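Local coordinates for protein beta-galactosidase (Streptococcus pneumoniae, PDB 4CUA) that probably recognises carbohydrate as the galactose-binding-like module of a large multidomain enzyme that hydrolyses beta-galactosides, at residues D10-T13 / L17-A20; V63-S68 / V176-K181; G69-R74 / T104-P109; Y95-Y100 / T132-P137. All coordinates share one frame; numbering follows the deposited sequence.

Interaction 1. Residues D10-T13 / L17-A20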
loop_
_atom_site.group_PDB
_atom_site.type_symbol
_atom_site.label_atom_id
_atom_site.label_comp_id
_atom_site.label_asym_id
_atom_site.label_seq_id
_atom_site.Cartn_x
_atom_site.Cartn_y
_atom_site.Cartn_z
ATOM N N ASP A 10 4.285 -5.981 8.096
ATOM C CA ASP A 10 4.021 -7.378 7.887
ATOM C C ASP A 10 2.838 -7.939 8.585
ATOM O O ASP A 10 2.598 -7.632 9.782
ATOM C CB ASP A 10 5.175 -8.293 8.326
ATOM C CG ASP A 10 6.430 -8.168 7.512
ATOM O OD1 ASP A 10 6.491 -7.640 6.386
ATOM O OD2 ASP A 10 7.513 -8.632 8.018
ATOM N N GLN A 11 2.124 -8.835 7.958
ATOM C CA GLN A 11 1.093 -9.605 8.611
ATOM C C GLN A 11 1.682 -10.458 9.721
ATOM O O GLN A 11 2.803 -10.927 9.624
ATOM C CB GLN A 11 0.423 -10.629 7.691
ATOM C CG GLN A 11 -0.427 -10.059 6.616
ATOM C CD GLN A 11 -0.828 -11.158 5.638
ATOM O OE1 GLN A 11 -1.176 -12.263 6.034
ATOM N NE2 GLN A 11 -0.911 -10.825 4.335
ATOM N N TRP A 12 0.857 -10.658 10.745
ATOM C CA TRP A 12 1.137 -11.650 11.776
ATOM C C TRP A 12 0.015 -12.655 11.797
ATOM O O TRP A 12 -1.170 -12.328 11.766
ATOM C CB TRP A 12 1.291 -10.981 13.150
ATOM C CG TRP A 12 2.565 -10.367 13.291
ATOM C CD1 TRP A 12 2.962 -9.143 12.845
ATOM C CD2 TRP A 12 3.748 -10.986 13.783
ATOM N NE1 TRP A 12 4.247 -8.946 13.096
ATOM C CE2 TRP A 12 4.783 -10.079 13.643
ATOM C CE3 TRP A 12 4.009 -12.249 14.341
ATOM C CZ2 TRP A 12 6.084 -10.356 14.028
ATOM C CZ3 TRP A 12 5.292 -12.528 14.721
ATOM C CH2 TRP A 12 6.310 -11.626 14.543
ATOM N N THR A 13 0.403 -13.915 11.884
ATOM C CA THR A 13 -0.541 -14.995 11.847
ATOM C C THR A 13 -1.435 -14.884 13.050
ATOM O O THR A 13 -0.927 -14.714 14.166
ATOM C CB THR A 13 0.193 -16.357 11.871
ATOM O OG1 THR A 13 1.077 -16.460 10.745
ATOM C CG2 THR A 13 -0.801 -17.473 11.830
ATOM N N LEU A 17 -4.478 -7.241 12.331
ATOM C CA LEU A 17 -3.670 -6.075 12.035
ATOM C C LEU A 17 -2.223 -6.360 12.316
ATOM O O LEU A 17 -1.907 -7.126 13.300
ATOM C CB LEU A 17 -4.154 -4.890 12.906
ATOM C CG LEU A 17 -5.594 -4.472 12.733
ATOM C CD1 LEU A 17 -6.109 -3.633 13.897
ATOM C CD2 LEU A 17 -5.781 -3.747 11.425
ATOM N N PRO A 18 -1.314 -5.814 11.566
ATOM C CA PRO A 18 -1.527 -4.829 10.490
ATOM C C PRO A 18 -2.188 -5.489 9.295
ATOM O O PRO A 18 -2.064 -6.696 9.050
ATOM C CB PRO A 18 -0.154 -4.339 10.128
ATOM C CG PRO A 18 0.824 -5.123 10.929
ATOM C CD PRO A 18 0.107 -5.941 11.911
ATOM N N LEU A 19 -2.963 -4.674 8.582
ATOM C CA LEU A 19 -3.774 -5.133 7.452
ATOM C C LEU A 19 -3.461 -4.240 6.285
ATOM O O LEU A 19 -3.497 -3.017 6.397
ATOM C CB LEU A 19 -5.265 -4.939 7.775
ATOM C CG LEU A 19 -6.343 -5.165 6.732
ATOM C CD1 LEU A 19 -6.389 -6.643 6.372
ATOM C CD2 LEU A 19 -7.684 -4.783 7.358
ATOM N N ALA A 20 -3.137 -4.851 5.155
ATOM C CA ALA A 20 -3.050 -4.132 3.879
ATOM C C ALA A 20 -4.438 -3.898 3.336
ATOM O O ALA A 20 -5.373 -4.715 3.476
ATOM C CB ALA A 20 -2.237 -4.948 2.876
HETATM O O HOH W 1 -1.631 -9.143 10.511
#
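Pro18 turns its ring toward the 10-13 loop and touches both the backbone and a side chain there. The closest approach is Pro18 CG on the carbonyl oxygen of Asp10, at 3.3 Å. Pro18 CD, the carbon bonded to the ring nitrogen and the more polarised of the two, lies 3.7 Å from the same Asp10 O, so some weak C-H...O character is possible. The peptide bond between Leu17 and Pro18 is cis, an isomer that proline tolerates far better than other residues; it bends the chain sharply just before a strand begins. The second apolar touch is lighter: Pro18 CD lies at the edge of the Trp12 indole, near its plane, 4.4 Å from CD1. The indole is thus not stacked on the proline ring.

The polar link between the segments runs through a water. It accepts a hydrogen bond from Trp12 N (2.9 Å) and donates one to Pro18 O (2.9 Å), although other acceptors compete for its protons. The water thus bridges two backbones that make no direct hydrogen bond across the contact.

Gln11 faces the other way, its NE2 bonded to Asn35 OD1 and its backbone to Asn35, in the loop whose Asn33, Asp36 and Leu38 help bind calcium. In the other segment, Leu19 pairs by backbone with Leu64, and Pro18 packs on Val63; the contact thus lays the N-terminal loop beside strand 19-22 and its antiparallel neighbour 58-67.

Interaction 2. Residues V63-S68 / V176-K181; sequences VLFGDS and VQIFAK
Ser68 OG donates a hydrogen bond to Asp67 OD1 (2.7 Å), meeting the carboxylate 43° out of its plane; this exposed bond closes the turn end of a segment whose other end is buried. The protein has the beta-sandwich fold of the galactose-binding-like domains, and here strand 58-67 meets the C-terminal run 176-181, which directly follows the calcium ligands Thr174 and Glu175. Everything that crosses is hydrocarbon. Val63 and Ile178 come tip to tip, with Val63 CB 4.1 Å from Ile178 CD1. Alongside, Val63 and Val176 slide past each other in opposite directions and touch through their CG2 methyls, at 4.0 Å. Ile178 reaches in because its chain is extended beyond CG1 (chi2 170°), which carries CD1 to the far end. That methyl settles at the edge of the Phe65 ring, 3.8 Å from CZ, with the two side chains at about a right angle. Branched and aromatic residues suit this interior: they are bulky, strand-compatible and ask for no polar partner. Leu79 and Ile8 also pack on Ile178. The phenyl ring is covered from within its own strand as well, by Val63 O, 4.1 Å above the ring centre.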
loop_
_atom_site.group_PDB
_atom_site.type_symbol
_atom_site.label_atom_id
_atom_site.label_comp_id
_atom_site.label_asym_id
_atom_site.label_seq_id
_atom_site.Cartn_x
_atom_site.Cartn_y
_atom_site.Cartn_z
ATOM N N VAL A 63 -1.389 0.430 4.421
ATOM C CA VAL A 63 -1.342 -0.416 5.598
ATOM C C VAL A 63 -2.035 0.297 6.739
ATOM O O VAL A 63 -1.729 1.451 6.977
ATOM C CB VAL A 63 0.118 -0.787 5.953
ATOM C CG1 VAL A 63 0.134 -1.620 7.225
ATOM C CG2 VAL A 63 0.769 -1.535 4.785
ATOM N N LEU A 64 -2.901 -0.414 7.414
ATOM C CA LEU A 64 -3.590 -0.029 8.618
ATOM C C LEU A 64 -2.868 -0.717 9.783
ATOM O O LEU A 64 -2.819 -1.942 9.804
ATOM C CB LEU A 64 -5.046 -0.473 8.601
ATOM C CG LEU A 64 -5.879 -0.212 9.832
ATOM C CD1 LEU A 64 -5.890 1.308 10.137
ATOM C CD2 LEU A 64 -7.302 -0.726 9.587
ATOM N N PHE A 65 -2.305 0.056 10.681
ATOM C CA PHE A 65 -1.376 -0.511 11.679
ATOM C C PHE A 65 -2.024 -1.189 12.838
ATOM O O PHE A 65 -3.153 -0.898 13.253
ATOM C CB PHE A 65 -0.454 0.577 12.189
ATOM C CG PHE A 65 0.365 1.184 11.119
ATOM C CD1 PHE A 65 1.256 0.443 10.347
ATOM C CD2 PHE A 65 0.218 2.510 10.764
ATOM C CE1 PHE A 65 1.985 0.988 9.345
ATOM C CE2 PHE A 65 0.922 3.058 9.730
ATOM C CZ PHE A 65 1.819 2.320 8.976
ATOM N N GLY A 66 -1.270 -2.121 13.448
ATOM C CA GLY A 66 -1.752 -2.760 14.656
ATOM C C GLY A 66 -0.577 -2.892 15.633
ATOM O O GLY A 66 0.541 -2.777 15.276
ATOM N N ASP A 67 -0.936 -3.090 16.888
ATOM C CA ASP A 67 0.024 -3.504 17.953
ATOM C C ASP A 67 -0.653 -4.608 18.701
ATOM O O ASP A 67 -1.719 -4.449 19.276
ATOM C CB ASP A 67 0.304 -2.302 18.819
ATOM C CG ASP A 67 1.261 -2.605 19.970
ATOM O OD1 ASP A 67 1.739 -3.761 20.065
ATOM O OD2 ASP A 67 1.568 -1.614 20.657
ATOM N N SER A 68 -0.032 -5.772 18.726
ATOM C CA SER A 68 -0.495 -6.870 19.561
ATOM C C SER A 68 -1.901 -7.277 19.289
ATOM O O SER A 68 -2.628 -7.753 20.158
ATOM C CB SER A 68 -0.306 -6.522 21.048
ATOM O OG SER A 68 1.049 -6.066 21.262
ATOM N N VAL A 176 5.191 -4.431 0.187
ATOM C CA VAL A 176 5.586 -3.176 0.792
ATOM C C VAL A 176 6.211 -3.491 2.129
ATOM O O VAL A 176 5.939 -4.555 2.697
ATOM C CB VAL A 176 4.425 -2.209 0.998
ATOM C CG1 VAL A 176 3.704 -1.977 -0.338
ATOM C CG2 VAL A 176 3.455 -2.690 2.069
ATOM N N GLN A 177 7.077 -2.599 2.610
ATOM C CA GLN A 177 7.620 -2.716 3.970
ATOM C C GLN A 177 7.690 -1.318 4.614
ATOM O O GLN A 177 8.107 -0.349 3.977
ATOM C CB GLN A 177 9.015 -3.351 3.946
ATOM C CG GLN A 177 8.953 -4.743 3.340
ATOM C CD GLN A 177 10.335 -5.439 3.342
ATOM O OE1 GLN A 177 11.372 -4.821 3.185
ATOM N NE2 GLN A 177 10.300 -6.710 3.517
ATOM N N ILE A 178 7.256 -1.267 5.864
ATOM C CA ILE A 178 7.304 -0.047 6.660
ATOM C C ILE A 178 7.999 -0.416 7.978
ATOM O O ILE A 178 7.653 -1.446 8.572
ATOM C CB ILE A 178 5.895 0.500 6.945
ATOM C CG1 ILE A 178 5.182 0.799 5.628
ATOM C CG2 ILE A 178 5.975 1.838 7.693
ATOM C CD1 ILE A 178 3.712 1.112 5.854
ATOM N N PHE A 179 8.955 0.438 8.394
ATOM C CA PHE A 179 9.723 0.162 9.639
ATOM C C PHE A 179 9.530 1.220 10.714
ATOM O O PHE A 179 9.435 2.415 10.431
ATOM C CB PHE A 179 11.194 0.008 9.305
ATOM C CG PHE A 179 11.464 -1.050 8.284
ATOM C CD1 PHE A 179 11.569 -2.364 8.657
ATOM C CD2 PHE A 179 11.518 -0.739 6.928
ATOM C CE1 PHE A 179 11.788 -3.340 7.712
ATOM C CE2 PHE A 179 11.743 -1.731 5.975
ATOM C CZ PHE A 179 11.865 -3.041 6.384
ATOM N N ALA A 180 9.507 0.742 11.932
ATOM C CA ALA A 180 9.599 1.610 13.116
ATOM C C ALA A 180 11.002 2.163 13.234
ATOM O O ALA A 180 11.960 1.571 12.732
ATOM C CB ALA A 180 9.317 0.784 14.354
ATOM N N LYS A 181 11.108 3.277 13.959
ATOM C CA LYS A 181 12.398 3.880 14.287
ATOM C C LYS A 181 12.844 3.420 15.653
ATOM O O LYS A 181 12.904 2.238 15.919
ATOM C CB LYS A 181 12.305 5.415 14.285
#

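Interaction 3. Residues G69-R74 / T104-P109; sequences GILSKR and TVPTAP. With EDO (1,2-ethanediol), chain I.
An unusually close pair of methyls marks this contact: Leu71 CD2 and Val105 CG1 stand 3.2 Å apart, tighter than ordinary van der Waals distance, so the exact value deserves caution. It joins a strand of the beta-sandwich, just past a hairpin, to the long loop after strand 94-100. The hairpin links strands 58-67 and 70-83, and its Ser68 and Gly69 have the backbone angles of a type I' turn. The positive phi of Gly69 (97°) is readily reached by glycine, which has no side chain to press on the preceding carbonyl.

Leu71 carries the contact alone on its side. With CG anti to the backbone N (chi1 -180°), the isobutyl group extends toward the loop, and CD2 does the touching while the side chain slides past that of Val105 in the opposite direction. The same methyl lies 3.6 Å from Pro106 O and more loosely by the Pro106 ring. Proline and valine suit a loop here, giving it apolar surface and a stiff backbone. Tyr156 packs against both Leu71 and Pro106, and Leu64 covers Leu71 from strand 58-67.

Farther along, Ser72 OG donates to Lys73 O at 2.8 Å. Arg74 gives its NH2 to Gly66 O, while a 1,2-ethanediol, probably from the crystallisation liquor, sits at the guanidinium edge: Arg74 NH1 donates in plane to its O2 at 3.0 Å, with an N-H...O angle of 151°.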
loop_
_atom_site.group_PDB
_atom_site.type_symbol
_atom_site.label_atom_id
_atom_site.label_comp_id
_atom_site.label_asym_id
_atom_site.label_seq_id
_atom_site.Cartn_x
_atom_site.Cartn_y
_atom_site.Cartn_z
ATOM N N GLY A 69 -2.277 -7.155 17.996
ATOM C CA GLY A 69 -3.565 -7.619 17.519
ATOM C C GLY A 69 -4.636 -6.612 17.408
ATOM O O GLY A 69 -5.730 -6.960 16.886
ATOM N N ILE A 70 -4.422 -5.401 17.950
ATOM C CA ILE A 70 -5.425 -4.372 17.891
ATOM C C ILE A 70 -4.917 -3.102 17.224
ATOM O O ILE A 70 -3.744 -2.891 17.016
ATOM C CB ILE A 70 -6.059 -4.092 19.244
ATOM C CG1 ILE A 70 -5.077 -3.338 20.076
ATOM C CG2 ILE A 70 -6.622 -5.383 19.873
ATOM C CD1 ILE A 70 -5.715 -2.825 21.338
ATOM N N LEU A 71 -5.860 -2.268 16.774
ATOM C CA LEU A 71 -5.523 -1.055 16.094
ATOM C C LEU A 71 -4.527 -0.189 16.870
ATOM O O LEU A 71 -4.666 -0.037 18.081
ATOM C CB LEU A 71 -6.804 -0.261 15.781
ATOM C CG LEU A 71 -6.584 1.060 15.041
ATOM C CD1 LEU A 71 -6.259 0.882 13.563
ATOM C CD2 LEU A 71 -7.835 1.914 15.151
ATOM N N SER A 72 -3.592 0.423 16.185
ATOM C CA SER A 72 -2.600 1.312 16.800
ATOM C C SER A 72 -2.177 2.374 15.868
ATOM O O SER A 72 -2.023 2.136 14.664
ATOM C CB SER A 72 -1.390 0.494 17.183
ATOM O OG SER A 72 -0.463 1.285 17.914
ATOM N N LYS A 73 -1.975 3.560 16.374
ATOM C CA LYS A 73 -1.190 4.502 15.660
ATOM C C LYS A 73 0.257 4.099 15.709
ATOM O O LYS A 73 0.707 3.473 16.669
ATOM C CB LYS A 73 -1.292 5.944 16.219
ATOM C CG LYS A 73 -2.629 6.572 16.053
ATOM C CD LYS A 73 -2.532 8.052 16.446
ATOM C CE LYS A 73 -3.877 8.698 16.282
ATOM N NZ LYS A 73 -3.884 10.156 16.648
ATOM N N ARG A 74 0.975 4.462 14.684
ATOM C CA ARG A 74 2.426 4.331 14.654
ATOM C C ARG A 74 3.076 5.578 14.152
ATOM O O ARG A 74 2.495 6.340 13.364
ATOM C CB ARG A 74 2.827 3.185 13.684
ATOM C CG ARG A 74 2.296 1.839 14.062
ATOM C CD ARG A 74 3.347 0.928 14.621
ATOM N NE ARG A 74 2.860 -0.367 14.981
ATOM C CZ ARG A 74 3.432 -1.022 16.012
ATOM N NH1 ARG A 74 4.425 -0.403 16.650
ATOM N NH2 ARG A 74 3.010 -2.184 16.380
ATOM N N THR A 104 -12.219 10.285 12.923
ATOM C CA THR A 104 -12.865 9.013 13.140
ATOM C C THR A 104 -11.786 7.919 13.158
ATOM O O THR A 104 -10.974 7.859 12.260
ATOM C CB THR A 104 -13.932 8.756 12.071
ATOM O OG1 THR A 104 -14.918 9.803 12.112
ATOM C CG2 THR A 104 -14.583 7.398 12.281
ATOM N N VAL A 105 -11.751 7.138 14.198
ATOM C CA VAL A 105 -10.877 5.991 14.283
ATOM C C VAL A 105 -11.288 4.998 13.155
ATOM O O VAL A 105 -12.432 4.578 13.101
ATOM C CB VAL A 105 -10.991 5.357 15.665
ATOM C CG1 VAL A 105 -10.187 4.076 15.717
ATOM C CG2 VAL A 105 -10.465 6.341 16.735
ATOM N N PRO A 106 -10.362 4.656 12.252
ATOM C CA PRO A 106 -10.719 3.717 11.178
ATOM C C PRO A 106 -11.021 2.354 11.678
ATOM O O PRO A 106 -10.477 1.943 12.697
ATOM C CB PRO A 106 -9.502 3.702 10.290
ATOM C CG PRO A 106 -8.403 4.298 11.044
ATOM C CD PRO A 106 -8.937 4.994 12.231
ATOM N N THR A 107 -11.938 1.667 11.012
ATOM C CA THR A 107 -12.242 0.256 11.243
ATOM C C THR A 107 -11.482 -0.536 10.168
ATOM O O THR A 107 -11.088 0.020 9.151
ATOM C CB THR A 107 -13.752 0.012 11.014
ATOM O OG1 THR A 107 -14.126 0.464 9.710
ATOM C CG2 THR A 107 -14.568 0.757 12.042
ATOM N N ALA A 108 -11.293 -1.824 10.406
ATOM C CA ALA A 108 -10.781 -2.677 9.343
ATOM C C ALA A 108 -11.885 -2.716 8.270
ATOM O O ALA A 108 -13.038 -3.081 8.567
ATOM C CB ALA A 108 -10.531 -4.075 9.849
ATOM N N PRO A 109 -11.504 -2.458 6.994
ATOM C CA PRO A 109 -12.482 -2.647 5.921
ATOM C C PRO A 109 -13.047 -4.069 5.901
ATOM O O PRO A 109 -12.409 -5.056 6.243
ATOM C CB PRO A 109 -11.696 -2.307 4.666
ATOM C CG PRO A 109 -10.647 -1.336 5.157
ATOM C CD PRO A 109 -10.237 -1.924 6.484
HETATM C C1 EDO I . 5.708 4.034 17.207
HETATM O O1 EDO I . 4.449 4.672 17.154
HETATM C C2 EDO I . 5.588 2.557 17.353
HETATM O O2 EDO I . 6.174 1.999 16.184
#

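Interaction 4. Residues Y95-Y100 / T132-P137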
loop_
_atom_site.group_PDB
_atom_site.type_symbol
_atom_site.label_atom_id
_atom_site.label_comp_id
_atom_site.label_asym_id
_atom_site.label_seq_id
_atom_site.Cartn_x
_atom_site.Cartn_y
_atom_site.Cartn_z
ATOM N N TYR A 95 2.337 9.128 -8.496
ATOM C CA TYR A 95 1.859 8.686 -7.184
ATOM C C TYR A 95 1.901 9.780 -6.159
ATOM O O TYR A 95 2.574 10.817 -6.324
ATOM C CB TYR A 95 2.733 7.489 -6.666
ATOM C CG TYR A 95 4.175 7.941 -6.447
ATOM C CD1 TYR A 95 5.089 7.924 -7.461
ATOM C CD2 TYR A 95 4.584 8.387 -5.218
ATOM C CE1 TYR A 95 6.403 8.393 -7.277
ATOM C CE2 TYR A 95 5.883 8.856 -5.037
ATOM C CZ TYR A 95 6.765 8.819 -6.064
ATOM O OH TYR A 95 8.070 9.322 -5.853
ATOM N N VAL A 96 1.177 9.590 -5.097
ATOM C CA VAL A 96 1.207 10.433 -3.936
ATOM C C VAL A 96 1.203 9.508 -2.732
ATOM O O VAL A 96 0.405 8.572 -2.655
ATOM C CB VAL A 96 -0.033 11.310 -3.809
ATOM C CG1 VAL A 96 -0.022 12.120 -2.534
ATOM C CG2 VAL A 96 -0.099 12.211 -5.031
ATOM N N ILE A 97 2.083 9.763 -1.777
ATOM C CA ILE A 97 2.063 9.064 -0.500
ATOM C C ILE A 97 1.362 9.914 0.556
ATOM O O ILE A 97 1.678 11.128 0.719
ATOM C CB ILE A 97 3.497 8.682 -0.033
ATOM C CG1 ILE A 97 4.162 7.778 -1.056
ATOM C CG2 ILE A 97 3.482 8.049 1.340
ATOM C CD1 ILE A 97 5.633 7.542 -0.876
ATOM N N GLU A 98 0.418 9.319 1.260
ATOM C CA GLU A 98 -0.526 10.017 2.133
ATOM C C GLU A 98 -0.653 9.332 3.452
ATOM O O GLU A 98 -0.447 8.118 3.523
ATOM C CB GLU A 98 -1.910 10.054 1.432
ATOM C CG GLU A 98 -1.869 10.914 0.197
ATOM C CD GLU A 98 -3.110 10.818 -0.687
ATOM O OE1 GLU A 98 -3.652 9.716 -0.936
ATOM O OE2 GLU A 98 -3.531 11.881 -1.159
ATOM N N TYR A 99 -1.050 10.068 4.495
ATOM C CA TYR A 99 -1.289 9.534 5.790
ATOM C C TYR A 99 -2.627 9.935 6.349
ATOM O O TYR A 99 -3.148 11.035 5.987
ATOM C CB TYR A 99 -0.146 9.909 6.797
ATOM C CG TYR A 99 -0.061 11.357 7.197
ATOM C CD1 TYR A 99 0.518 12.300 6.355
ATOM C CD2 TYR A 99 -0.533 11.757 8.414
ATOM C CE1 TYR A 99 0.578 13.686 6.709
ATOM C CE2 TYR A 99 -0.441 13.087 8.796
ATOM C CZ TYR A 99 0.130 14.006 7.935
ATOM O OH TYR A 99 0.171 15.377 8.282
ATOM N N TYR A 100 -3.180 9.097 7.194
ATOM C CA TYR A 100 -4.526 9.237 7.667
ATOM C C TYR A 100 -4.535 10.258 8.824
ATOM O O TYR A 100 -3.801 10.134 9.814
ATOM C CB TYR A 100 -5.095 7.908 8.079
ATOM C CG TYR A 100 -6.534 7.942 8.532
ATOM C CD1 TYR A 100 -7.554 7.888 7.608
ATOM C CD2 TYR A 100 -6.889 8.144 9.849
ATOM C CE1 TYR A 100 -8.863 7.948 7.992
ATOM C CE2 TYR A 100 -8.216 8.171 10.245
ATOM C CZ TYR A 100 -9.220 8.133 9.294
ATOM O OH TYR A 100 -10.565 8.196 9.706
ATOM N N THR A 132 5.195 15.022 3.881
ATOM C CA THR A 132 6.026 16.196 3.567
ATOM C C THR A 132 7.502 15.858 3.487
ATOM O O THR A 132 7.957 14.928 4.120
ATOM C CB THR A 132 5.797 17.290 4.634
ATOM O OG1 THR A 132 6.005 16.811 5.954
ATOM C CG2 THR A 132 4.397 17.770 4.567
ATOM N N ASN A 133 8.221 16.622 2.694
ATOM C CA ASN A 133 9.631 16.444 2.462
ATOM C C ASN A 133 9.990 15.012 2.074
ATOM O O ASN A 133 10.894 14.357 2.600
ATOM C CB ASN A 133 10.409 16.901 3.695
ATOM C CG ASN A 133 10.351 18.424 3.881
ATOM O OD1 ASN A 133 10.794 19.151 3.017
ATOM N ND2 ASN A 133 9.712 18.838 4.914
ATOM N N LEU A 134 9.215 14.564 1.126
ATOM C CA LEU A 134 9.449 13.278 0.511
ATOM C C LEU A 134 10.801 13.188 -0.140
ATOM O O LEU A 134 11.196 14.039 -0.945
ATOM C CB LEU A 134 8.380 12.988 -0.540
ATOM C CG LEU A 134 8.495 11.587 -1.191
ATOM C CD1 LEU A 134 8.262 10.421 -0.247
ATOM C CD2 LEU A 134 7.459 11.560 -2.355
ATOM N N LYS A 135 11.481 12.092 0.149
ATOM C CA LYS A 135 12.638 11.691 -0.584
ATOM C C LYS A 135 12.248 10.366 -1.255
ATOM O O LYS A 135 11.789 9.469 -0.573
ATOM C CB LYS A 135 13.850 11.479 0.306
ATOM C CG LYS A 135 14.252 12.690 1.142
ATOM C CD LYS A 135 15.624 12.474 1.787
ATOM C CE LYS A 135 16.110 13.763 2.451
ATOM N NZ LYS A 135 15.338 14.031 3.695
ATOM N N ALA A 136 12.462 10.318 -2.544
ATOM C CA ALA A 136 11.983 9.186 -3.375
ATOM C C ALA A 136 13.027 8.921 -4.416
ATOM O O ALA A 136 13.828 9.793 -4.770
ATOM C CB ALA A 136 10.691 9.572 -4.063
ATOM N N PRO A 137 12.989 7.732 -5.013
ATOM C CA PRO A 137 13.785 7.543 -6.191
ATOM C C PRO A 137 13.467 8.522 -7.311
ATOM O O PRO A 137 12.332 8.917 -7.501
ATOM C CB PRO A 137 13.437 6.087 -6.643
ATOM C CG PRO A 137 12.670 5.472 -5.533
ATOM C CD PRO A 137 12.094 6.598 -4.721
HETATM O O HOH W 2 9.756 8.920 -7.716
#
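Leu134 sits like a fork between Tyr95 and Ile97, one methyl for each. Its CG is anti to the backbone N (chi1 -176°), which sends the branch away from the loop toward strand 94-100. CD1 meets Ile97 CD1 at 3.9 Å, the two side chains crossing at about a right angle, so contact is confined to the methyl ends. CD2 takes the other route, reaching the edge of the Tyr95 ring, 4.1 Å from CE2, as the tyrosine comes from the opposite direction.

The hydroxyl end of Tyr95 extends farther along the loop. There Ala136 CB lies 3.2 Å from Tyr95 OH, near the ring plane; alanine presents only a methyl group to the phenol oxygen. Both loop contacts come at the ring's edge. The ring of Phe148 also meets that of Tyr95, the planes at about 60°. A water near the ring plane lies off to one side of the C-O bond, as expected for a phenol hydroxyl. It is modelled only 2.5 Å from Tyr95 OH, a distance short enough to be taken with caution, and donates to Pro137 O at 2.6 Å. Tyrosine suits this border position, apolar along its flank and polar at its tip.

Phe148 also touches Ile97 and Ala136, so the loop after strand 128-130 packs on side chains of strands 94-100 and 145-155 in the beta-sandwich of this galactose-binding-like domain.

How the interactions relate
From the N terminus, interaction 1 closes a very short loop, only three residues separating its segments, and leads into strand 19-22. Interaction 2 then spans most of the domain, joining strand 58-67 to the run after strand 172-177; interactions 3 and 4 both fall within that span. These two cross, since 95-100 lies between 69-74 and 104-109 in the chain, and 132-137 follows. Interactions 1, 2 and 3 touch one another on one side of the chain's centre: Leu17 packs on Gly66 and Leu71, and Phe65 O pairs with Ser72 N. Interaction 4 lies on the opposite side of the chain's centre from interaction 1, linked to interaction 3 through Pro106 on Tyr100.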